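Local coordinates for lipid-transfer protein (Thermomonospora curvata, PDB 6OK1) that is probably a lipid-transfer protein, built on the thiolase fold, whose precise role is not established, at residues A[367-375]-A[383-391]. Sequence-based numbering, arbitrary orientation. Where two conformers were deposited one is given.
Sequences GDVTNVLVT and SGLILGADR
Gly-384 packs its CA against Val-374 O, 3.1 Å away, near the connecting loop of an antiparallel beta hairpin. The hairpin pairs 371-375 with 383-388 in the C-terminal half of a thiolase-type fold. Leu-385 forms a hydrogen-bonded pair with Val-374: Val-374 N to Leu-385 O is 2.9 Å and nearly straight at 171°. Their side chains share one face of the sheet, where Cys-87 of helix 86-98 covers both. Ile-386 lies on the other face beside Leu-373. The two side chains run at a slant to each other, and Ile-386 CG1 meets Leu-373 CG at 4.1 Å. CG1 is anti to the carbonyl carbon (chi1 -66°), and CG2 lies 3.9 Å from Val-372 O. Helix 268-281 packs on this pair through Leu-277 and Tyr-278. Leu-387 returns to the first face, under helix 348-359, and makes two backbone hydrogen bonds with Val-372. Gly-388 passes Asn-371, whose OD1 is 3.8 Å from the glycine CA. Ala-389 N closes the ladder on Thr-370 O at 2.9 Å. On the Asn-371 face, one water donates to Asn-371 OD1 and Ala-389 O. The same water accepts from Arg-391 NE at 3.2 Å, at the guanidinium edge and in its plane.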
loop_
_atom_site.group_PDB
_atom_site.type_symbol
_atom_site.label_atom_id
_atom_site.label_comp_id
_atom_site.label_asym_id
_atom_site.label_seq_id
_atom_site.Cartn_x
_atom_site.Cartn_y
_atom_site.Cartn_z
ATOM N N GLY A 367 -33.303 1.904 17.995
ATOM C CA GLY A 367 -34.432 1.437 17.216
ATOM C C GLY A 367 -33.992 0.946 15.847
ATOM O O GLY A 367 -32.811 0.721 15.583
ATOM N N ASP A 368 -34.973 0.786 14.963
ATOM C CA ASP A 368 -34.704 0.317 13.610
ATOM C C ASP A 368 -33.931 1.376 12.841
ATOM O O ASP A 368 -34.297 2.550 12.847
ATOM C CB ASP A 368 -36.012 -0.007 12.890
ATOM C CG ASP A 368 -36.661 -1.265 13.411
ATOM O OD1 ASP A 368 -35.992 -1.995 14.166
ATOM O OD2 ASP A 368 -37.833 -1.524 13.067
ATOM N N VAL A 369 -32.855 0.969 12.181
ATOM C CA VAL A 369 -32.042 1.897 11.409
ATOM C C VAL A 369 -31.893 1.329 10.008
ATOM O O VAL A 369 -31.325 0.244 9.830
ATOM C CB VAL A 369 -30.665 2.125 12.061
ATOM C CG1 VAL A 369 -29.763 2.959 11.149
ATOM C CG2 VAL A 369 -30.824 2.800 13.422
ATOM N N THR A 370 -32.353 2.082 9.011
ATOM C CA THR A 370 -32.302 1.582 7.644
ATOM C C THR A 370 -30.941 1.832 7.016
ATOM O O THR A 370 -30.358 0.916 6.435
ATOM C CB THR A 370 -33.409 2.226 6.803
ATOM O OG1 THR A 370 -34.679 1.869 7.354
ATOM C CG2 THR A 370 -33.368 1.743 5.376
ATOM N N ASN A 371 -30.441 3.067 7.109
ATOM C CA ASN A 371 -29.207 3.483 6.442
ATOM C C ASN A 371 -28.256 4.129 7.445
ATOM O O ASN A 371 -28.658 5.011 8.218
ATOM C CB ASN A 371 -29.491 4.470 5.315
ATOM C CG ASN A 371 -30.474 3.923 4.296
ATOM O OD1 ASN A 371 -30.186 2.952 3.592
ATOM N ND2 ASN A 371 -31.635 4.563 4.197
ATOM N N VAL A 372 -26.996 3.704 7.419
ATOM C CA VAL A 372 -25.967 4.200 8.326
ATOM C C VAL A 372 -24.816 4.752 7.503
ATOM O O VAL A 372 -24.296 4.068 6.618
ATOM C CB VAL A 372 -25.454 3.099 9.271
ATOM C CG1 VAL A 372 -24.386 3.691 10.215
ATOM C CG2 VAL A 372 -26.589 2.505 10.069
ATOM N N LEU A 373 -24.393 5.973 7.806
ATOM C CA LEU A 373 -23.245 6.568 7.129
ATOM C C LEU A 373 -22.028 6.431 8.028
ATOM O O LEU A 373 -22.097 6.743 9.224
ATOM C CB LEU A 373 -23.507 8.036 6.778
ATOM C CG LEU A 373 -22.514 8.654 5.784
ATOM C CD1 LEU A 373 -23.167 9.768 5.016
ATOM C CD2 LEU A 373 -21.292 9.194 6.453
ATOM N N VAL A 374 -20.926 5.941 7.456
ATOM C CA VAL A 374 -19.673 5.740 8.180
ATOM C C VAL A 374 -18.579 6.533 7.489
ATOM O O VAL A 374 -18.446 6.474 6.263
ATOM C CB VAL A 374 -19.266 4.258 8.254
ATOM C CG1 VAL A 374 -17.995 4.132 9.143
ATOM C CG2 VAL A 374 -20.386 3.424 8.746
ATOM N N THR A 375 -17.790 7.267 8.267
ATOM C CA THR A 375 -16.626 7.959 7.722
ATOM C C THR A 375 -15.328 7.342 8.212
ATOM O O THR A 375 -15.260 6.733 9.277
ATOM C CB THR A 375 -16.611 9.451 8.085
ATOM O OG1 THR A 375 -16.562 9.614 9.509
ATOM C CG2 THR A 375 -17.844 10.132 7.541
ATOM N N SER A 383 -12.383 8.295 3.133
ATOM C CA SER A 383 -13.371 7.395 2.543
ATOM C C SER A 383 -14.618 7.359 3.413
ATOM O O SER A 383 -14.635 7.853 4.540
ATOM C CB SER A 383 -12.772 5.980 2.346
ATOM O OG SER A 383 -12.190 5.474 3.539
ATOM N N GLY A 384 -15.677 6.759 2.868
ATOM C CA GLY A 384 -16.934 6.637 3.582
ATOM C C GLY A 384 -17.744 5.497 3.018
ATOM O O GLY A 384 -17.476 5.004 1.915
ATOM N N LEU A 385 -18.766 5.112 3.778
ATOM C CA LEU A 385 -19.732 4.112 3.339
ATOM C C LEU A 385 -21.122 4.583 3.691
ATOM O O LEU A 385 -21.320 5.270 4.690
ATOM C CB LEU A 385 -19.553 2.761 4.021
ATOM C CG LEU A 385 -18.178 2.114 3.861
ATOM C CD1 LEU A 385 -18.030 1.031 4.877
ATOM C CD2 LEU A 385 -17.970 1.601 2.449
ATOM N N ILE A 386 -22.103 4.137 2.908
ATOM C CA ILE A 386 -23.469 4.023 3.414
ATOM C C ILE A 386 -23.805 2.541 3.392
ATOM O O ILE A 386 -23.762 1.901 2.333
ATOM C CB ILE A 386 -24.480 4.861 2.614
ATOM C CG1 ILE A 386 -24.188 6.359 2.791
ATOM C CG2 ILE A 386 -25.921 4.541 3.081
ATOM C CD1 ILE A 386 -24.993 7.294 1.866
ATOM N N LEU A 387 -24.071 1.990 4.574
ATOM C CA LEU A 387 -24.551 0.625 4.735
ATOM C C LEU A 387 -26.053 0.670 4.983
ATOM O O LEU A 387 -26.541 1.537 5.719
ATOM C CB LEU A 387 -23.853 -0.082 5.899
ATOM C CG LEU A 387 -22.332 -0.158 5.800
ATOM C CD1 LEU A 387 -21.805 -0.930 6.976
ATOM C CD2 LEU A 387 -21.907 -0.811 4.502
ATOM N N GLY A 388 -26.784 -0.254 4.361
ATOM C CA GLY A 388 -28.231 -0.226 4.435
ATOM C C GLY A 388 -28.865 -1.597 4.541
ATOM O O GLY A 388 -28.306 -2.617 4.131
ATOM N N ALA A 389 -30.063 -1.599 5.115
ATOM C CA ALA A 389 -30.873 -2.805 5.110
ATOM C C ALA A 389 -31.110 -3.260 3.673
ATOM O O ALA A 389 -31.064 -2.469 2.723
ATOM C CB ALA A 389 -32.205 -2.564 5.819
ATOM N N ASP A 390 -31.309 -4.563 3.515
ATOM C CA ASP A 390 -31.525 -5.136 2.194
ATOM C C ASP A 390 -32.795 -4.546 1.595
ATOM O O ASP A 390 -33.831 -4.523 2.252
ATOM C CB ASP A 390 -31.644 -6.656 2.316
ATOM C CG ASP A 390 -31.582 -7.368 0.973
ATOM O OD1 ASP A 390 -31.640 -6.696 -0.090
ATOM O OD2 ASP A 390 -31.455 -8.618 0.993
ATOM N N ARG A 391 -32.715 -4.065 0.352
ATOM C CA ARG A 391 -33.826 -3.381 -0.315
ATOM C C ARG A 391 -34.673 -4.341 -1.124
ATOM O O ARG A 391 -35.109 -4.024 -2.236
ATOM C CB ARG A 391 -33.301 -2.256 -1.205
ATOM C CG ARG A 391 -32.992 -0.955 -0.481
ATOM C CD ARG A 391 -32.761 0.190 -1.469
ATOM N NE ARG A 391 -31.905 1.226 -0.899
ATOM C CZ ARG A 391 -31.417 2.259 -1.576
ATOM N NH1 ARG A 391 -30.637 3.137 -0.961
ATOM N NH2 ARG A 391 -31.702 2.419 -2.859
HETATM O O HOH W 1 -31.542 0.687 2.250
#